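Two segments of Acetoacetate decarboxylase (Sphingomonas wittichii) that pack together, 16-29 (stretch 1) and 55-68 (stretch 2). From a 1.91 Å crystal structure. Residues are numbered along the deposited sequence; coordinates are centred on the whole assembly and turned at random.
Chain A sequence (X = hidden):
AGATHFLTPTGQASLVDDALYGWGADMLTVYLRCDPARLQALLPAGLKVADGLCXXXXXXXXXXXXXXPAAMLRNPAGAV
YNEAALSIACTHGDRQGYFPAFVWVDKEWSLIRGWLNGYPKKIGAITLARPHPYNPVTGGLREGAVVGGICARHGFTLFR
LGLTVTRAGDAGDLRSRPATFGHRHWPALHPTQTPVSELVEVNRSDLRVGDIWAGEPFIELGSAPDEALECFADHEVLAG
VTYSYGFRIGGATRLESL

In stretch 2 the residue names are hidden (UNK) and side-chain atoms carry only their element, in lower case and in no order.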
# COMPACT_ATOMS: atom_id res chain seq x y z
N VAL A 16 -15.96 -13.95 -1.28
CA VAL A 16 -15.68 -15.36 -1.07
C VAL A 16 -16.89 -16.13 -1.59
O VAL A 16 -18.02 -15.67 -1.47
CB VAL A 16 -15.43 -15.65 0.43
CG1 VAL A 16 -15.20 -17.13 0.64
CG2 VAL A 16 -14.23 -14.85 0.94
N ASP A 17 -16.64 -17.30 -2.18
CA ASP A 17 -17.68 -18.26 -2.55
C ASP A 17 -17.47 -19.54 -1.76
O ASP A 17 -16.45 -19.72 -1.09
CB ASP A 17 -17.67 -18.52 -4.06
CG ASP A 17 -16.27 -18.67 -4.62
OD1 ASP A 17 -15.34 -18.79 -3.80
OD2 ASP A 17 -16.08 -18.62 -5.85
N ASP A 18 -18.44 -20.45 -1.78
CA ASP A 18 -18.27 -21.72 -1.08
C ASP A 18 -17.75 -22.82 -2.00
O ASP A 18 -17.97 -24.01 -1.74
CB ASP A 18 -19.57 -22.14 -0.39
CG ASP A 18 -20.75 -22.17 -1.31
OD1 ASP A 18 -20.73 -21.42 -2.31
OD2 ASP A 18 -21.70 -22.92 -1.03
N ALA A 19 -17.08 -22.44 -3.07
CA ALA A 19 -16.38 -23.41 -3.90
C ALA A 19 -15.16 -23.95 -3.16
O ALA A 19 -14.67 -23.37 -2.19
CB ALA A 19 -15.96 -22.76 -5.22
N LEU A 20 -14.70 -25.11 -3.60
CA LEU A 20 -13.45 -25.63 -3.11
C LEU A 20 -12.28 -24.84 -3.71
O LEU A 20 -12.26 -24.53 -4.90
CB LEU A 20 -13.33 -27.12 -3.46
CG LEU A 20 -14.31 -28.06 -2.70
CD1 LEU A 20 -14.18 -29.48 -3.22
CD2 LEU A 20 -14.15 -28.04 -1.18
N TYR A 21 -11.27 -24.56 -2.92
CA TYR A 21 -10.07 -23.90 -3.41
C TYR A 21 -8.84 -24.79 -3.32
O TYR A 21 -8.79 -25.73 -2.52
CB TYR A 21 -9.80 -22.62 -2.66
CG TYR A 21 -10.67 -21.50 -3.21
CD1 TYR A 21 -12.03 -21.42 -2.94
CD2 TYR A 21 -10.10 -20.51 -4.00
CE1 TYR A 21 -12.80 -20.37 -3.47
CE2 TYR A 21 -10.84 -19.47 -4.52
CZ TYR A 21 -12.18 -19.40 -4.25
OH TYR A 21 -12.86 -18.36 -4.81
N GLY A 22 -7.88 -24.52 -4.20
CA GLY A 22 -6.55 -25.07 -4.09
C GLY A 22 -5.55 -23.95 -3.94
O GLY A 22 -5.71 -22.87 -4.52
N TRP A 23 -4.49 -24.24 -3.21
CA TRP A 23 -3.39 -23.33 -2.93
C TRP A 23 -2.06 -23.93 -3.32
O TRP A 23 -1.80 -25.12 -3.08
CB TRP A 23 -3.30 -23.03 -1.42
CG TRP A 23 -4.37 -22.11 -0.85
CD1 TRP A 23 -4.19 -20.81 -0.49
CD2 TRP A 23 -5.72 -22.45 -0.50
NE1 TRP A 23 -5.37 -20.30 0.06
CE2 TRP A 23 -6.32 -21.30 0.07
CE3 TRP A 23 -6.48 -23.64 -0.60
CZ2 TRP A 23 -7.65 -21.29 0.51
CZ3 TRP A 23 -7.79 -23.64 -0.15
CH2 TRP A 23 -8.37 -22.46 0.40
N GLY A 24 -1.17 -23.09 -3.84
CA GLY A 24 0.26 -23.35 -3.78
C GLY A 24 0.96 -22.23 -3.05
O GLY A 24 0.51 -21.08 -3.08
N ALA A 25 2.03 -22.57 -2.37
CA ALA A 25 2.69 -21.59 -1.51
C ALA A 25 4.16 -21.90 -1.34
O ALA A 25 4.58 -23.07 -1.35
CB ALA A 25 2.05 -21.54 -0.12
N ASP A 26 4.93 -20.85 -1.15
CA ASP A 26 6.29 -20.95 -0.62
C ASP A 26 6.29 -20.43 0.81
O ASP A 26 5.73 -19.36 1.08
CB ASP A 26 7.27 -20.18 -1.51
CG ASP A 26 7.28 -20.69 -2.94
OD1 ASP A 26 7.02 -21.89 -3.17
OD2 ASP A 26 7.58 -19.92 -3.84
N MET A 27 6.98 -21.15 1.70
CA MET A 27 6.84 -20.93 3.14
C MET A 27 8.21 -20.77 3.77
O MET A 27 9.17 -21.48 3.40
CB MET A 27 6.16 -22.13 3.84
CG MET A 27 4.79 -22.48 3.30
SD MET A 27 3.60 -21.27 3.76
CE MET A 27 3.39 -21.64 5.49
N LEU A 28 8.29 -19.84 4.71
CA LEU A 28 9.40 -19.73 5.66
C LEU A 28 8.83 -19.97 7.04
O LEU A 28 7.90 -19.27 7.46
CB LEU A 28 10.06 -18.36 5.56
CG LEU A 28 11.00 -17.98 6.70
CD1 LEU A 28 12.19 -18.96 6.73
CD2 LEU A 28 11.52 -16.53 6.53
N THR A 29 9.36 -20.96 7.75
CA THR A 29 8.83 -21.35 9.04
C THR A 29 9.94 -21.49 10.09
O THR A 29 10.99 -22.09 9.83
CB THR A 29 8.07 -22.67 8.91
OG1 THR A 29 7.00 -22.49 7.97
CG2 THR A 29 7.50 -23.12 10.25
N UNK A 55 4.64 -22.37 15.97
CA UNK A 55 5.29 -22.15 14.69
C UNK A 55 5.01 -20.72 14.26
O UNK A 55 3.87 -20.24 14.35
s UNK A 55 3.61 -24.00 11.48
c UNK A 55 4.85 -23.11 13.57
c UNK A 55 2.10 -24.84 11.90
c UNK A 55 3.66 -22.81 12.83
N UNK A 56 6.06 -20.02 13.86
CA UNK A 56 5.94 -18.75 13.15
C UNK A 56 6.19 -19.00 11.67
O UNK A 56 7.09 -19.77 11.32
c UNK A 56 6.95 -17.75 13.70
N UNK A 57 5.34 -18.44 10.79
CA UNK A 57 5.64 -18.51 9.36
C UNK A 57 5.35 -17.22 8.64
O UNK A 57 4.49 -16.42 9.05
c UNK A 57 2.53 -20.25 9.26
c UNK A 57 1.47 -18.57 7.36
c UNK A 57 1.16 -20.14 9.11
c UNK A 57 3.39 -19.52 8.47
o UNK A 57 -0.71 -19.22 8.01
c UNK A 57 2.85 -18.69 7.51
c UNK A 57 4.89 -19.67 8.64
c UNK A 57 0.64 -19.31 8.17
N UNK A 58 6.07 -17.05 7.54
CA UNK A 58 5.75 -16.06 6.52
C UNK A 58 5.68 -16.81 5.20
O UNK A 58 6.60 -17.57 4.87
c UNK A 58 6.97 -14.25 7.74
c UNK A 58 6.45 -14.02 5.27
c UNK A 58 6.81 -14.96 6.41
N UNK A 59 4.60 -16.63 4.46
CA UNK A 59 4.42 -17.34 3.21
C UNK A 59 3.85 -16.47 2.11
O UNK A 59 3.13 -15.47 2.35
N UNK A 60 4.16 -16.88 0.89
CA UNK A 60 3.57 -16.33 -0.33
C UNK A 60 2.65 -17.37 -0.94
O UNK A 60 3.10 -18.47 -1.32
c UNK A 60 4.68 -15.92 -1.31
N UNK A 61 1.36 -17.03 -1.02
CA UNK A 61 0.30 -17.96 -1.36
C UNK A 61 -0.33 -17.60 -2.69
O UNK A 61 -0.44 -16.43 -3.07
c UNK A 61 -0.68 -19.84 1.37
c UNK A 61 0.82 -18.31 3.13
c UNK A 61 -0.24 -20.37 2.57
c UNK A 61 -0.81 -17.99 -0.28
c UNK A 61 0.51 -19.60 3.44
c UNK A 61 0.37 -17.77 1.89
c UNK A 61 -0.38 -18.54 1.02
N UNK A 62 -0.80 -18.63 -3.38
CA UNK A 62 -1.52 -18.48 -4.64
C UNK A 62 -2.72 -19.42 -4.59
O UNK A 62 -2.56 -20.66 -4.55
c UNK A 62 -0.59 -18.79 -5.80
n UNK A 62 -3.34 -19.20 -7.74
c UNK A 62 -1.15 -18.43 -7.17
c UNK A 62 -2.08 -19.51 -7.70
o UNK A 62 -1.66 -20.61 -8.02
N UNK A 63 -3.93 -18.86 -4.59
CA UNK A 63 -5.15 -19.65 -4.45
C UNK A 63 -6.01 -19.56 -5.71
O UNK A 63 -5.95 -18.57 -6.46
o UNK A 63 -6.41 -17.89 -3.42
c UNK A 63 -5.96 -19.22 -3.23
N UNK A 64 -6.75 -20.63 -5.97
CA UNK A 64 -7.58 -20.78 -7.16
C UNK A 64 -8.86 -21.53 -6.83
O UNK A 64 -8.82 -22.62 -6.24
o UNK A 64 -5.61 -20.88 -8.52
c UNK A 64 -6.83 -21.55 -8.25
c UNK A 64 -7.65 -21.63 -9.51
N UNK A 65 -9.98 -21.00 -7.31
CA UNK A 65 -11.28 -21.63 -7.15
C UNK A 65 -11.44 -22.73 -8.19
O UNK A 65 -11.14 -22.53 -9.38
o UNK A 65 -13.68 -21.21 -7.33
c UNK A 65 -12.40 -20.61 -7.33
N UNK A 66 -11.92 -23.89 -7.73
CA UNK A 66 -12.07 -25.05 -8.61
C UNK A 66 -13.07 -24.79 -9.73
O UNK A 66 -12.98 -25.41 -10.80
c UNK A 66 -12.50 -26.25 -7.77
o UNK A 66 -11.31 -29.66 -8.28
c UNK A 66 -11.80 -28.69 -7.67
o UNK A 66 -11.80 -28.59 -6.43
c UNK A 66 -12.42 -27.57 -8.51
N UNK A 67 -14.04 -23.89 -9.50
CA UNK A 67 -15.01 -23.51 -10.52
C UNK A 67 -14.82 -22.08 -11.04
O UNK A 67 -15.74 -21.51 -11.62
o UNK A 67 -15.97 -21.83 -8.57
c UNK A 67 -16.44 -23.69 -9.99
o UNK A 67 -18.01 -22.63 -8.57
c UNK A 67 -16.83 -22.64 -8.97
N UNK A 68 -13.65 -21.49 -10.84
CA UNK A 68 -13.22 -20.31 -11.59
C UNK A 68 -11.72 -20.47 -11.78
O UNK A 68 -10.90 -19.63 -11.36
c UNK A 68 -14.94 -16.89 -11.01
n UNK A 68 -14.61 -16.00 -11.94
o UNK A 68 -15.28 -16.57 -9.87
c UNK A 68 -14.84 -18.35 -11.41
c UNK A 68 -13.58 -19.00 -10.89

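Position 55 carries four side-chain atoms in an unbranched chain, two carbons, a sulfur and a terminal carbon; the sulfur lies 4.2 Å from Thr 29 CG2. This is Met 55. Position 56 has a single carbon, and its backbone O accepts a CA-H...O contact from Thr 29 CA at 3.3 Å: Ala 56.

At position 57 one carbon leads to a six-carbon ring bearing an oxygen, and Met 27 CE sits over one ring face, 3.9 Å from the centroid. The ring with its oxygen identifies Tyr 57. Position 58 shows one carbon carrying two more; its N donates to Leu 28 O (2.9 Å) and its O accepts from Leu 28 N (2.8 Å). This is the beta-branched Val 58.

Position 59 has no side-chain atoms. An ideal CB here would lie 2.7 Å from Met 27 SD, a clash, so the bare backbone leaves room for the sulfur: Gly 59. Position 60, with one carbon, pairs with Asp 26 through two backbone hydrogen bonds and is Ala 60.

Position 61 has one carbon and a six-carbon ring without oxygen, with Ala 25 CB over one face, 3.9 Å from the centroid: Phe 61. Met 27 SD approaches it obliquely, 3.5 Å from Phe 61 CZ.

Position 62 bears three carbons, the third carrying one oxygen and one nitrogen, an amide; its backbone N reaches Gly 24 O at 2.8 Å. It is Gln 62. Position 63 has one carbon and one oxygen, its CB 3.7 Å from the centroid of the Trp 23 five-membered ring: Ser 63. Position 64 branches at its first carbon into oxygen and carbon, and its backbone N donates to Gly 22 O (2.9 Å), giving Thr 64, whose OG1 accepts from Gln 62 NE2 at 2.9 Å.

Position 65, one carbon and one oxygen, has CB 3.3 Å from Tyr 21 CZ over the ring face: Ser 65. Position 66 has three carbons, the third with two oxygens, and its N donates to Leu 20 O (2.9 Å): Glu 66. Position 67 has two carbons and two oxygens, one 3.5 Å from Ala 19 CB: Asp 67; its OD1 accepts from Ser 65 OG at 2.7 Å. Position 68, three carbons ending in oxygen and nitrogen, is Gln 68, closing a type I turn.

The contact is an antiparallel strand pair, 159° between directions. Two hydrogen bonds at every second pair fix the register; between them, Tyr 21, Trp 23, Ala 25 and Met 27 pack on one face with Ser 65, Ser 63, Phe 61 and Tyr 57.

Stretch 2 (55-68) MAYVGAFQSTSEDQ
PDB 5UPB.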